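Local coordinates for OsmC family peroxiredoxin (Aquifex aeolicus, PDB 2E8E), which probably reduces peroxides by thiol chemistry, as other OsmC-family peroxiredoxins do, and assembles as a dimer, at residues Ser111-Ala114 with Met115-Pro118; Lys30-Pro34 with Met35-Leu39; Tyr87-Val90 with Gly91-Glu95. All blocks are in the same frame, centred on the assembly; numbering follows the deposited sequence.

Contact 1. Residues Ser111-Ala114 with Met115-Pro118; sequences SVLA and MVKP
Lys117 lays its aliphatic stem across Leu113, with CD of the lysine 4.1 Å from Leu113 CG, and the two side chains cross at a slant one turn apart. CB of Lys117 lies 3.3 Å from Leu113 O, and from there a first torsion outside the usual staggered positions (chi1 -126°) sends the stem back along the leucine. A bend further along (chi3 57°) turns the amino end, and NZ is hydrogen-bonded to Thr106 O. One branch of the leucine has a looser contact, Leu113 CD1 meeting Val116 CG2 at 4.3 Å. This is the end of the short helix 111-116 as it tightens into a 3-10 segment, and the backbone bonds record the change. Leu113 O accepts twice: Lys117 N approaches nearly along the C=O axis at 3.0 Å, the ordinary alpha-helical bond, while Val116 N, 3.2 Å from the same Leu113 O, sits well above the carbonyl plane. One residue earlier, Met115 N is divided between two weak bonds, to Ser111 O and Val112 O. Pro118 has no N-H to continue the series; its CD rests 3.5 Å from Ala114 O instead. Val112 packs on Cys45 of helix 34-56, a residue that can form a disulfide with Cys110, though not in this reduced structure. Across the dimer interface, Ser111 OG is hydrogen-bonded to Arg72 of the second subunit, and Val116 meets Val116 of that subunit.

Contact 2. Residues Lys30-Pro34 with Met35-Leu39; sequences KGLNP and MELLL
Asn33 caps the first turn of helix 34-56 with its side-chain oxygen: Glu36 N donates to Asn33 OD1 at 2.9 Å, in the carbonyl plane and on a lone pair. CG of the asparagine is anti to its own N (chi1 177°), which swings the amide back over the first turn. The backbone bonds follow directly, Leu37 N to Asn33 O at 2.9 Å and Leu38 N to Pro34 O at 3.0 Å. Pro34, with no N-H to satisfy, takes the first helical position. A water stands where a capping box would have a direct bond: it accepts from Asn33 N at 2.8 Å and donates to Glu36 OE1 at 2.7 Å. Glu36 OE2 is hydrogen-bonded to Ser21 of the second subunit, and the carboxylate side chain lies about 4 Å from a bound dithiothreitol. With an alanine here in place of Asn33, OD1 is gone, and Glu36 N would probably lose its capping acceptor. The apolar part lies on another face, where Leu32 and Leu37 cross at about a right angle; Leu37 CD1 reaches Leu32 CB at 3.7 Å. Leu32 packs on Ile25 and Leu37 on Ala27, both of strand 24-28, while Leu38 touches Tyr80 of strand 80-90; Pro34 and Leu37 meet Ser44 and Ser41 of the second subunit's helix 34-56.

Contact 3. Residues Tyr87-Val90 with Gly91-Glu95; sequences YVAV and GKVEE
Ala89 and Val93 meet methyl to methyl, CB of the alanine 4.0 Å from Val93 CG1, across the corner where strand 80-90 ends and the chain turns toward helix 95-109. It is the opening of a beta-alpha-beta crossover: helices 95-109 and 111-116 lie between this strand and its parallel neighbour 121-130. CG1 of Val93 is anti to the valine's backbone N (chi1 -174°), which brings this branch to Ala89. The turn is an inverse gamma turn centred on Lys92, closed by a weak bond from Val93 N to Gly91 O at 3.0 Å. Gly91 makes the corner possible, since at its backbone angles (phi 137°, psi -155°) a beta carbon would be jammed against Val90 O.

Further out, the strand is held by backbone bonds on both flanks, Val88 to Lys65 of strand 60-72 and Ala89 to Glu127 and Lys129 of strand 121-130. Ala89 also touches Leu98 of helix 95-109, and Val93 packs on Gln59, so the two methyl-bearing residues are backed by the helix and by a loop. Glu94 takes the N-cap position of helix 95-109, three residues beyond the glycine. Back at the corner itself, the CB of Val90 points away from the loop, yet Val90 CG1 lies 3.4 Å from Gly91 N.

From the N terminus, the three-stranded sheet of 3-12, 15-19 and 24-28 leads into contact 2, where the loop after strand 24-28 enters the long helix 34-56. Strands 60-72 and 80-90 follow, and contact 3 turns the end of the latter toward helix 95-109. Contact 1 comes last, passing from helix 111-116 toward strand 121-130. Each is a local contact within a continuous run of chain, and the three run in series without nesting or crossing. Contacts 2 and 3 lie on opposite sides of the chain's centre, their centres about 28 Å apart. Contacts 1 and 2, with centres about 17 Å apart, both touch the second subunit, whereas no other chain reaches contact 3.

Contact 1. Residues Ser111-Ala114 with Met115-Pro118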
loop_
_atom_site.group_PDB
_atom_site.type_symbol
_atom_site.label_atom_id
_atom_site.label_comp_id
_atom_site.label_asym_id
_atom_site.label_seq_id
_atom_site.Cartn_x
_atom_site.Cartn_y
_atom_site.Cartn_z
ATOM N N SER A 111 -1.693 3.747 10.777
ATOM C CA SER A 111 -1.263 2.353 10.797
ATOM C C SER A 111 -0.295 1.984 9.676
ATOM O O SER A 111 0.721 1.332 9.922
ATOM C CB SER A 111 -2.483 1.425 10.737
ATOM O OG SER A 111 -3.312 1.596 11.876
ATOM N N VAL A 112 -0.608 2.392 8.450
ATOM C CA VAL A 112 0.252 2.073 7.313
ATOM C C VAL A 112 1.648 2.670 7.491
ATOM O O VAL A 112 2.655 1.978 7.342
ATOM C CB VAL A 112 -0.355 2.592 5.980
ATOM C CG1 VAL A 112 0.592 2.288 4.820
ATOM C CG2 VAL A 112 -1.723 1.948 5.737
ATOM N N LEU A 113 1.710 3.953 7.834
ATOM C CA LEU A 113 2.993 4.618 8.014
ATOM C C LEU A 113 3.827 3.995 9.130
ATOM O O LEU A 113 5.047 3.892 9.016
ATOM C CB LEU A 113 2.784 6.109 8.305
ATOM C CG LEU A 113 4.056 6.959 8.374
ATOM C CD1 LEU A 113 4.803 6.886 7.046
ATOM C CD2 LEU A 113 3.689 8.402 8.698
ATOM N N ALA A 114 3.166 3.582 10.208
ATOM C CA ALA A 114 3.858 2.981 11.343
ATOM C C ALA A 114 4.590 1.703 10.943
ATOM O O ALA A 114 5.634 1.375 11.506
ATOM C CB ALA A 114 2.866 2.670 12.455
ATOM N N MET A 115 4.042 0.991 9.967
ATOM C CA MET A 115 4.645 -0.260 9.521
ATOM C C MET A 115 5.902 -0.118 8.669
ATOM O O MET A 115 6.752 -1.009 8.672
ATOM C CB MET A 115 3.610 -1.105 8.772
ATOM C CG MET A 115 2.528 -1.679 9.683
ATOM S SD MET A 115 1.467 -2.899 8.880
ATOM C CE MET A 115 2.531 -4.279 8.854
ATOM N N VAL A 116 6.040 0.988 7.948
ATOM C CA VAL A 116 7.223 1.157 7.107
ATOM C C VAL A 116 8.242 2.125 7.686
ATOM O O VAL A 116 9.386 2.174 7.237
ATOM C CB VAL A 116 6.840 1.627 5.682
ATOM C CG1 VAL A 116 5.872 0.636 5.057
ATOM C CG2 VAL A 116 6.236 3.020 5.727
ATOM N N LYS A 117 7.825 2.880 8.695
ATOM C CA LYS A 117 8.686 3.864 9.339
ATOM C C LYS A 117 10.084 3.354 9.729
ATOM O O LYS A 117 11.081 4.042 9.503
ATOM C CB LYS A 117 7.964 4.432 10.568
ATOM C CG LYS A 117 7.865 5.946 10.575
ATOM C CD LYS A 117 6.736 6.444 11.479
ATOM C CE LYS A 117 6.874 5.958 12.910
ATOM N NZ LYS A 117 5.841 6.575 13.788
ATOM N N PRO A 118 10.178 2.145 10.312
ATOM C CA PRO A 118 11.470 1.573 10.725
ATOM C C PRO A 118 12.409 1.136 9.596
ATOM O O PRO A 118 13.509 0.628 9.856
ATOM C CB PRO A 118 11.061 0.378 11.586
ATOM C CG PRO A 118 9.696 0.761 12.092
ATOM C CD PRO A 118 9.069 1.344 10.856
#

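Contact 2. Residues Lys30-Pro34 with Met35-Leu39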
loop_
_atom_site.group_PDB
_atom_site.type_symbol
_atom_site.label_atom_id
_atom_site.label_comp_id
_atom_site.label_asym_id
_atom_site.label_seq_id
_atom_site.Cartn_x
_atom_site.Cartn_y
_atom_site.Cartn_z
ATOM N N LYS A 30 0.836 -4.039 -15.750
ATOM C CA LYS A 30 -0.039 -3.314 -16.667
ATOM C C LYS A 30 -1.184 -2.597 -15.966
ATOM O O LYS A 30 -2.150 -2.177 -16.602
ATOM C CB LYS A 30 -0.595 -4.271 -17.725
ATOM C CG LYS A 30 0.475 -4.843 -18.635
ATOM C CD LYS A 30 -0.120 -5.732 -19.713
ATOM C CE LYS A 30 0.966 -6.263 -20.637
ATOM N NZ LYS A 30 0.407 -7.042 -21.774
ATOM N N GLY A 31 -1.073 -2.462 -14.650
ATOM C CA GLY A 31 -2.103 -1.787 -13.881
ATOM C C GLY A 31 -1.455 -0.779 -12.955
ATOM O O GLY A 31 -0.405 -0.227 -13.281
ATOM N N LEU A 32 -2.078 -0.530 -11.809
ATOM C CA LEU A 32 -1.527 0.411 -10.838
ATOM C C LEU A 32 -0.189 -0.131 -10.335
ATOM O O LEU A 32 -0.086 -1.304 -9.985
ATOM C CB LEU A 32 -2.496 0.574 -9.666
ATOM C CG LEU A 32 -3.841 1.239 -9.981
ATOM C CD1 LEU A 32 -4.895 0.782 -8.984
ATOM C CD2 LEU A 32 -3.673 2.756 -9.946
ATOM N N ASN A 33 0.831 0.718 -10.306
ATOM C CA ASN A 33 2.152 0.302 -9.848
ATOM C C ASN A 33 2.108 -0.003 -8.349
ATOM O O ASN A 33 1.680 0.830 -7.561
ATOM C CB ASN A 33 3.173 1.401 -10.141
ATOM C CG ASN A 33 4.544 1.064 -9.622
ATOM O OD1 ASN A 33 4.930 1.484 -8.527
ATOM N ND2 ASN A 33 5.289 0.273 -10.393
ATOM N N PRO A 34 2.551 -1.206 -7.939
ATOM C CA PRO A 34 2.533 -1.581 -6.516
ATOM C C PRO A 34 3.204 -0.602 -5.550
ATOM O O PRO A 34 2.657 -0.304 -4.487
ATOM C CB PRO A 34 3.201 -2.953 -6.514
ATOM C CG PRO A 34 2.768 -3.520 -7.846
ATOM C CD PRO A 34 2.991 -2.339 -8.773
ATOM N N MET A 35 4.382 -0.106 -5.904
ATOM C CA MET A 35 5.072 0.829 -5.029
ATOM C C MET A 35 4.379 2.191 -4.998
ATOM O O MET A 35 4.440 2.897 -3.991
ATOM C CB MET A 35 6.542 0.941 -5.426
ATOM C CG MET A 35 7.390 -0.206 -4.839
ATOM S SD MET A 35 7.688 -0.100 -3.033
ATOM C CE MET A 35 9.223 0.820 -3.076
ATOM N N GLU A 36 3.718 2.567 -6.090
ATOM C CA GLU A 36 2.975 3.823 -6.076
ATOM C C GLU A 36 1.762 3.599 -5.174
ATOM O O GLU A 36 1.354 4.498 -4.432
ATOM C CB GLU A 36 2.523 4.231 -7.486
ATOM C CG GLU A 36 3.639 4.835 -8.321
ATOM C CD GLU A 36 3.180 5.304 -9.691
ATOM O OE1 GLU A 36 1.975 5.189 -10.005
ATOM O OE2 GLU A 36 4.038 5.788 -10.457
ATOM N N LEU A 37 1.192 2.392 -5.222
ATOM C CA LEU A 37 0.042 2.072 -4.378
ATOM C C LEU A 37 0.417 2.115 -2.898
ATOM O O LEU A 37 -0.418 2.438 -2.053
ATOM C CB LEU A 37 -0.542 0.697 -4.733
ATOM C CG LEU A 37 -1.396 0.679 -6.004
ATOM C CD1 LEU A 37 -1.965 -0.716 -6.228
ATOM C CD2 LEU A 37 -2.533 1.695 -5.860
ATOM N N LEU A 38 1.667 1.791 -2.575
ATOM C CA LEU A 38 2.084 1.860 -1.177
ATOM C C LEU A 38 2.020 3.323 -0.736
ATOM O O LEU A 38 1.561 3.630 0.368
ATOM C CB LEU A 38 3.513 1.318 -0.993
ATOM C CG LEU A 38 4.115 1.563 0.401
ATOM C CD1 LEU A 38 3.232 0.902 1.461
ATOM C CD2 LEU A 38 5.530 1.006 0.473
ATOM N N LEU A 39 2.479 4.229 -1.595
ATOM C CA LEU A 39 2.439 5.648 -1.246
ATOM C C LEU A 39 0.985 6.100 -1.109
ATOM O O LEU A 39 0.658 6.918 -0.246
ATOM C CB LEU A 39 3.161 6.493 -2.301
ATOM C CG LEU A 39 4.678 6.304 -2.394
ATOM C CD1 LEU A 39 5.219 7.199 -3.496
ATOM C CD2 LEU A 39 5.346 6.655 -1.062
HETATM O O HOH W 1 0.476 3.380 -11.244
#

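Contact 3. Residues Tyr87-Val90 with Gly91-Glu95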
loop_
_atom_site.group_PDB
_atom_site.type_symbol
_atom_site.label_atom_id
_atom_site.label_comp_id
_atom_site.label_asym_id
_atom_site.label_seq_id
_atom_site.Cartn_x
_atom_site.Cartn_y
_atom_site.Cartn_z
ATOM N N TYR A 87 1.812 17.910 3.439
ATOM C CA TYR A 87 0.381 18.096 3.647
ATOM C C TYR A 87 0.027 19.561 3.413
ATOM O O TYR A 87 0.663 20.452 3.977
ATOM C CB TYR A 87 -0.005 17.748 5.085
ATOM C CG TYR A 87 0.302 16.333 5.510
ATOM C CD1 TYR A 87 -0.680 15.343 5.470
ATOM C CD2 TYR A 87 1.568 15.986 5.980
ATOM C CE1 TYR A 87 -0.410 14.042 5.895
ATOM C CE2 TYR A 87 1.847 14.692 6.402
ATOM C CZ TYR A 87 0.855 13.726 6.361
ATOM O OH TYR A 87 1.127 12.452 6.803
ATOM N N VAL A 88 -0.985 19.803 2.590
ATOM C CA VAL A 88 -1.433 21.163 2.323
ATOM C C VAL A 88 -2.914 21.250 2.671
ATOM O O VAL A 88 -3.747 20.595 2.042
ATOM C CB VAL A 88 -1.239 21.551 0.835
ATOM C CG1 VAL A 88 -1.796 22.951 0.584
ATOM C CG2 VAL A 88 0.240 21.502 0.467
ATOM N N ALA A 89 -3.242 22.037 3.692
ATOM C CA ALA A 89 -4.636 22.201 4.085
ATOM C C ALA A 89 -5.107 23.518 3.485
ATOM O O ALA A 89 -4.422 24.533 3.597
ATOM C CB ALA A 89 -4.766 22.232 5.601
ATOM N N VAL A 90 -6.268 23.490 2.843
ATOM C CA VAL A 90 -6.822 24.676 2.201
ATOM C C VAL A 90 -8.132 25.072 2.865
ATOM O O VAL A 90 -9.029 24.244 3.009
ATOM C CB VAL A 90 -7.093 24.408 0.696
ATOM C CG1 VAL A 90 -7.621 25.663 0.021
ATOM C CG2 VAL A 90 -5.818 23.918 0.017
ATOM N N GLY A 91 -8.238 26.341 3.264
ATOM C CA GLY A 91 -9.452 26.820 3.902
ATOM C C GLY A 91 -9.126 27.705 5.089
ATOM O O GLY A 91 -8.064 28.317 5.136
ATOM N N LYS A 92 -10.046 27.795 6.043
ATOM C CA LYS A 92 -9.799 28.590 7.239
ATOM C C LYS A 92 -9.180 27.610 8.223
ATOM O O LYS A 92 -9.837 27.135 9.147
ATOM C CB LYS A 92 -11.108 29.150 7.799
ATOM C CG LYS A 92 -11.833 30.120 6.872
ATOM C CD LYS A 92 -13.155 30.565 7.493
ATOM C CE LYS A 92 -13.972 31.444 6.555
ATOM N NZ LYS A 92 -13.342 32.769 6.316
ATOM N N VAL A 93 -7.911 27.292 7.992
ATOM C CA VAL A 93 -7.182 26.345 8.823
ATOM C C VAL A 93 -5.946 26.999 9.421
ATOM O O VAL A 93 -5.142 27.597 8.711
ATOM C CB VAL A 93 -6.733 25.119 7.987
ATOM C CG1 VAL A 93 -6.114 24.065 8.891
ATOM C CG2 VAL A 93 -7.918 24.552 7.221
ATOM N N GLU A 94 -5.799 26.885 10.734
ATOM C CA GLU A 94 -4.653 27.462 11.419
ATOM C C GLU A 94 -3.486 26.488 11.327
ATOM O O GLU A 94 -3.653 25.282 11.503
ATOM C CB GLU A 94 -5.008 27.735 12.878
ATOM C CG GLU A 94 -6.191 28.677 13.024
ATOM C CD GLU A 94 -6.728 28.724 14.434
ATOM O OE1 GLU A 94 -6.018 29.231 15.328
ATOM O OE2 GLU A 94 -7.862 28.248 14.646
ATOM N N GLU A 95 -2.305 27.020 11.035
ATOM C CA GLU A 95 -1.111 26.202 10.903
ATOM C C GLU A 95 -0.903 25.313 12.130
ATOM O O GLU A 95 -0.448 24.175 12.006
ATOM C CB GLU A 95 0.102 27.110 10.670
ATOM C CG GLU A 95 1.380 26.395 10.242
ATOM C CD GLU A 95 2.288 26.071 11.411
ATOM O OE1 GLU A 95 2.553 26.985 12.221
ATOM O OE2 GLU A 95 2.745 24.913 11.515
#